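Local coordinates for possible thiamine biosynthesis enzyme (Candida albicans, PDB 2X7Q), which is of unknown function but has the periplasmic binding protein fold and probably binds a small solute, possibly linked to thiamine biosynthesis, at residues L14-K18 with K215-N221; N87-T93 with V204-S209. The protein carries 1 engineered substitution. All coordinates share one frame; numbering follows the deposited sequence.

From the N terminus the chain enters strand 17-21, part of a five-stranded mixed sheet, and later adds strand 88-95 as an outermost strand of that sheet. It then builds the second sheet, with strands 100-106, 120-123, 148-151, 173-177 and 190-197, before strand 203-208 returns to the first. Contact 2 closes this inner loop by pairing 204-209 with 87-93. After the short helix 209-214 comes helix 216-235, whose start meets residues 14-18 in contact 1, so the loop of contact 2 is nested within that of contact 1. The centres of the two contacts lie about 13 Å apart. Ile219 CG2 touches Leu91 CD1 at 3.5 Å, which joins the helix packing of contact 1 to the strand pair of contact 2.

Contact 1 of 2, residues L14-K18 with K215-N221; sequences LPTLK and KSDVIKN. Engineered in segment 14-18: Leu14 (natural residue Met).
Val218 of the helix is met by Leu14, Pro15 and Leu17, and the packing is closest against the last two. Its CG2, roughly anti to the backbone N (chi1 34°, away from a staggered value), points at Leu17, whose CD2 lies 3.6 Å from Val218 CG2, the two side chains lying antiparallel alongside one another. The other branch, Val218 CG1, meets the ring of Pro15 at CG, again at 3.6 Å. Leu17 and Val218 are both buried; Ile219, whose CB points away from the N-terminal segment, adds only a marginal contact, its CG1 4.4 Å from Leu17 CD1. The contact thus seats the first turn of helix 216-235 against the start of strand 17-21, an inner strand of one of the two mixed sheets of the periplasmic binding protein fold; Ile69 on the adjacent strand touches both Leu17 and Ile219.

Lys215, at the N-cap position, runs alongside Pro15 with its CG 3.7 Å from Pro15 CG. Its chain is extended beyond CG, which carries NZ to Thr16 O for a 3.1 Å hydrogen bond, the donor tilted 21° from the carbonyl plane. The same ammonium group forms a salt bridge with Asp68.

Toward solvent the fit is looser. Leu14, engineered and exposed, keeps its CB 4.1 Å from Val218 CB; the exception is CD1, 3.6 Å from Asn221 ND2, which itself donates to Asp217 O.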
loop_
_atom_site.group_PDB
_atom_site.type_symbol
_atom_site.label_atom_id
_atom_site.label_comp_id
_atom_site.label_asym_id
_atom_site.label_seq_id
_atom_site.Cartn_x
_atom_site.Cartn_y
_atom_site.Cartn_z
ATOM N N LEU A 14 11.223 -6.308 25.812
ATOM C CA LEU A 14 10.338 -5.719 24.814
ATOM C C LEU A 14 9.119 -6.601 24.566
ATOM O O LEU A 14 9.254 -7.787 24.275
ATOM C CB LEU A 14 11.090 -5.481 23.502
ATOM C CG LEU A 14 12.245 -4.479 23.557
ATOM C CD1 LEU A 14 12.962 -4.399 22.216
ATOM C CD2 LEU A 14 11.743 -3.110 23.982
ATOM N N PRO A 15 7.918 -6.020 24.682
ATOM C CA PRO A 15 6.667 -6.759 24.485
ATOM C C PRO A 15 6.544 -7.304 23.065
ATOM O O PRO A 15 7.090 -6.720 22.128
ATOM C CB PRO A 15 5.588 -5.698 24.737
ATOM C CG PRO A 15 6.266 -4.391 24.490
ATOM C CD PRO A 15 7.679 -4.595 24.963
ATOM N N THR A 16 5.826 -8.413 22.916
ATOM C CA THR A 16 5.610 -9.023 21.608
ATOM C C THR A 16 4.920 -8.046 20.665
ATOM O O THR A 16 4.166 -7.174 21.100
ATOM C CB THR A 16 4.764 -10.304 21.717
ATOM O OG1 THR A 16 5.383 -11.207 22.642
ATOM C CG2 THR A 16 4.642 -10.980 20.359
ATOM N N LEU A 17 5.179 -8.197 19.371
ATOM C CA LEU A 17 4.660 -7.266 18.382
ATOM C C LEU A 17 4.013 -8.001 17.213
ATOM O O LEU A 17 4.685 -8.727 16.478
ATOM C CB LEU A 17 5.791 -6.370 17.875
ATOM C CG LEU A 17 5.417 -4.966 17.409
ATOM C CD1 LEU A 17 4.838 -4.168 18.563
ATOM C CD2 LEU A 17 6.638 -4.270 16.835
ATOM N N LYS A 18 2.708 -7.813 17.048
ATOM C CA LYS A 18 1.982 -8.417 15.937
ATOM C C LYS A 18 1.964 -7.468 14.742
ATOM O O LYS A 18 1.337 -6.408 14.788
ATOM C CB LYS A 18 0.554 -8.773 16.354
ATOM C CG LYS A 18 0.472 -9.744 17.519
ATOM C CD LYS A 18 -0.960 -10.177 17.790
ATOM C CE LYS A 18 -1.530 -10.975 16.632
ATOM N NZ LYS A 18 -2.938 -11.393 16.877
ATOM N N LYS A 215 3.720 0.302 23.466
ATOM C CA LYS A 215 4.844 -0.435 22.902
ATOM C C LYS A 215 5.713 0.452 22.017
ATOM O O LYS A 215 6.074 0.064 20.909
ATOM C CB LYS A 215 4.333 -1.634 22.099
ATOM C CG LYS A 215 3.430 -2.574 22.887
ATOM C CD LYS A 215 2.955 -3.738 22.025
ATOM C CE LYS A 215 2.025 -4.657 22.800
ATOM N NZ LYS A 215 1.573 -5.811 21.980
ATOM N N SER A 216 6.056 1.638 22.510
ATOM C CA SER A 216 6.836 2.589 21.723
ATOM C C SER A 216 8.274 2.124 21.483
ATOM O O SER A 216 8.766 2.167 20.356
ATOM C CB SER A 216 6.834 3.973 22.379
ATOM O OG SER A 216 7.579 4.897 21.608
ATOM N N ASP A 217 8.944 1.682 22.544
ATOM C CA ASP A 217 10.347 1.280 22.448
ATOM C C ASP A 217 10.556 0.109 21.485
ATOM O O ASP A 217 11.543 0.067 20.750
ATOM C CB ASP A 217 10.910 0.932 23.829
ATOM C CG ASP A 217 11.022 2.141 24.730
ATOM O OD1 ASP A 217 10.527 3.220 24.346
ATOM O OD2 ASP A 217 11.603 2.016 25.826
ATOM N N VAL A 218 9.622 -0.837 21.491
ATOM C CA VAL A 218 9.714 -2.005 20.620
ATOM C C VAL A 218 9.449 -1.645 19.161
ATOM O O VAL A 218 10.096 -2.174 18.257
ATOM C CB VAL A 218 8.766 -3.131 21.082
ATOM C CG1 VAL A 218 7.496 -2.545 21.674
ATOM C CG2 VAL A 218 8.450 -4.078 19.939
ATOM N N ILE A 219 8.503 -0.739 18.935
ATOM C CA ILE A 219 8.211 -0.270 17.584
ATOM C C ILE A 219 9.450 0.356 16.943
ATOM O O ILE A 219 9.718 0.147 15.759
ATOM C CB ILE A 219 7.052 0.749 17.569
ATOM C CG1 ILE A 219 5.740 0.076 17.980
ATOM C CG2 ILE A 219 6.905 1.367 16.189
ATOM C CD1 ILE A 219 4.557 1.027 18.045
ATOM N N LYS A 220 10.206 1.119 17.731
ATOM C CA LYS A 220 11.435 1.743 17.242
ATOM C C LYS A 220 12.430 0.688 16.765
ATOM O O LYS A 220 12.971 0.779 15.660
ATOM C CB LYS A 220 12.080 2.614 18.327
ATOM C CG LYS A 220 13.418 3.234 17.919
ATOM C CD LYS A 220 14.064 3.977 19.083
ATOM C CE LYS A 220 15.438 4.526 18.698
ATOM N NZ LYS A 220 16.358 3.435 18.239
ATOM N N ASN A 221 12.674 -0.308 17.611
ATOM C CA ASN A 221 13.577 -1.403 17.269
ATOM C C ASN A 221 13.113 -2.162 16.025
ATOM O O ASN A 221 13.928 -2.610 15.218
ATOM C CB ASN A 221 13.729 -2.367 18.450
ATOM C CG ASN A 221 14.630 -1.818 19.535
ATOM O OD1 ASN A 221 15.854 -1.836 19.411
ATOM N ND2 ASN A 221 14.027 -1.315 20.604
#

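Contact 2 of 2, residues N87-T93 with V204-S209; sequences NIHVLDT and VVATSS
Residues 88-93 and 204-208 run antiparallel, their axes at 159° and 4.6 Å apart at closest approach, with His89 and Thr207 forming a hydrogen-bonded pair. Beyond Val90 the register slips by one: Leu91 N donates to Val205 O and Val205 N to Asp92 O, each at 2.8 Å, so both Leu91 and Asp92 face Val205. Leu91 lays its CD1 obliquely across Thr207 CG2 at 3.7 Å. The threonine methyl lies between its own backbone N and carbonyl carbon, while OG1, anti to that N (chi1 -172°), is hydrogen-bonded to Asp68 O. Val90 and Val204 pack on the other face, CG1 of the former 3.9 Å from CB of the latter, where Phe77 of helix 74-82 touches Val204. At the far end Ser209 OG sits in the plane of the His89 ring, at its edge, 3.1 Å from CE1. Ser209 N donates to Asn87 O in a bent bond (N-H...O 135°), and Ser208 OG caps Ser211 N at the start of helix 209-214. The register slip is a classic beta bulge, in an outermost strand whose Val90 also bonds through its backbone to Asn306 and Lys308, within one lobe of a periplasmic binding protein fold.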
loop_
_atom_site.group_PDB
_atom_site.type_symbol
_atom_site.label_atom_id
_atom_site.label_comp_id
_atom_site.label_asym_id
_atom_site.label_seq_id
_atom_site.Cartn_x
_atom_site.Cartn_y
_atom_site.Cartn_z
ATOM N N ASN A 87 -7.140 7.479 15.893
ATOM C CA ASN A 87 -6.432 6.379 16.536
ATOM C C ASN A 87 -5.488 5.656 15.581
ATOM O O ASN A 87 -4.975 4.582 15.893
ATOM C CB ASN A 87 -7.418 5.401 17.178
ATOM C CG ASN A 87 -8.101 5.988 18.399
ATOM O OD1 ASN A 87 -7.503 6.763 19.147
ATOM N ND2 ASN A 87 -9.360 5.623 18.608
ATOM N N ILE A 88 -5.261 6.260 14.419
ATOM C CA ILE A 88 -4.305 5.734 13.451
ATOM C C ILE A 88 -3.125 6.690 13.313
ATOM O O ILE A 88 -3.310 7.892 13.119
ATOM C CB ILE A 88 -4.952 5.525 12.069
ATOM C CG1 ILE A 88 -5.995 4.407 12.134
ATOM C CG2 ILE A 88 -3.894 5.190 11.032
ATOM C CD1 ILE A 88 -5.412 3.048 12.454
ATOM N N HIS A 89 -1.915 6.150 13.417
ATOM C CA HIS A 89 -0.707 6.964 13.334
ATOM C C HIS A 89 0.243 6.482 12.242
ATOM O O HIS A 89 0.621 5.310 12.206
ATOM C CB HIS A 89 0.019 6.982 14.682
ATOM C CG HIS A 89 -0.669 7.798 15.730
ATOM N ND1 HIS A 89 -1.722 7.315 16.480
ATOM C CD2 HIS A 89 -0.452 9.062 16.162
ATOM C CE1 HIS A 89 -2.123 8.246 17.323
ATOM N NE2 HIS A 89 -1.370 9.319 17.151
ATOM N N VAL A 90 0.623 7.396 11.355
ATOM C CA VAL A 90 1.624 7.104 10.336
ATOM C C VAL A 90 3.011 7.432 10.877
ATOM O O VAL A 90 3.354 8.601 11.062
ATOM C CB VAL A 90 1.377 7.908 9.046
ATOM C CG1 VAL A 90 2.475 7.633 8.030
ATOM C CG2 VAL A 90 0.010 7.574 8.465
ATOM N N LEU A 91 3.804 6.395 11.123
ATOM C CA LEU A 91 5.101 6.554 11.773
ATOM C C LEU A 91 6.214 6.952 10.809
ATOM O O LEU A 91 6.961 7.897 11.069
ATOM C CB LEU A 91 5.485 5.269 12.509
ATOM C CG LEU A 91 4.526 4.823 13.613
ATOM C CD1 LEU A 91 4.967 3.494 14.200
ATOM C CD2 LEU A 91 4.429 5.886 14.694
ATOM N N ASP A 92 6.329 6.227 9.701
ATOM C CA ASP A 92 7.407 6.468 8.750
ATOM C C ASP A 92 7.069 5.913 7.369
ATOM O O ASP A 92 6.044 5.258 7.187
ATOM C CB ASP A 92 8.710 5.850 9.264
ATOM C CG ASP A 92 9.941 6.609 8.807
ATOM O OD1 ASP A 92 10.993 6.492 9.470
ATOM O OD2 ASP A 92 9.856 7.331 7.792
ATOM N N THR A 93 7.937 6.183 6.399
ATOM C CA THR A 93 7.748 5.702 5.036
ATOM C C THR A 93 8.483 4.384 4.811
ATOM O O THR A 93 9.660 4.256 5.149
ATOM C CB THR A 93 8.250 6.730 4.006
ATOM O OG1 THR A 93 7.569 7.975 4.200
ATOM C CG2 THR A 93 8.001 6.234 2.590
ATOM N N VAL A 204 3.773 3.044 3.771
ATOM C CA VAL A 204 4.111 3.644 5.057
ATOM C C VAL A 204 3.930 2.634 6.185
ATOM O O VAL A 204 3.258 1.615 6.017
ATOM C CB VAL A 204 3.236 4.875 5.358
ATOM C CG1 VAL A 204 3.478 5.972 4.337
ATOM C CG2 VAL A 204 1.765 4.482 5.396
ATOM N N VAL A 205 4.536 2.923 7.332
ATOM C CA VAL A 205 4.376 2.085 8.513
ATOM C C VAL A 205 3.407 2.756 9.481
ATOM O O VAL A 205 3.649 3.875 9.932
ATOM C CB VAL A 205 5.720 1.843 9.222
ATOM C CG1 VAL A 205 5.517 1.015 10.483
ATOM C CG2 VAL A 205 6.700 1.160 8.280
ATOM N N ALA A 206 2.306 2.077 9.793
ATOM C CA ALA A 206 1.287 2.658 10.661
ATOM C C ALA A 206 1.075 1.851 11.937
ATOM O O ALA A 206 1.400 0.662 11.998
ATOM C CB ALA A 206 -0.025 2.822 9.909
ATOM N N THR A 207 0.522 2.510 12.950
ATOM C CA THR A 207 0.226 1.865 14.223
ATOM C C THR A 207 -1.025 2.481 14.838
ATOM O O THR A 207 -1.586 3.433 14.297
ATOM C CB THR A 207 1.400 2.004 15.211
ATOM O OG1 THR A 207 1.145 1.212 16.377
ATOM C CG2 THR A 207 1.586 3.458 15.617
ATOM N N SER A 208 -1.460 1.934 15.967
ATOM C CA SER A 208 -2.630 2.445 16.665
ATOM C C SER A 208 -2.212 3.294 17.858
ATOM O O SER A 208 -1.053 3.263 18.273
ATOM C CB SER A 208 -3.515 1.293 17.131
ATOM O OG SER A 208 -2.844 0.489 18.083
ATOM N N SER A 209 -3.157 4.056 18.399
ATOM C CA SER A 209 -2.890 4.888 19.565
ATOM C C SER A 209 -2.529 4.024 20.767
ATOM O O SER A 209 -1.709 4.413 21.600
ATOM C CB SER A 209 -4.100 5.770 19.889
ATOM O OG SER A 209 -4.338 6.712 18.859
#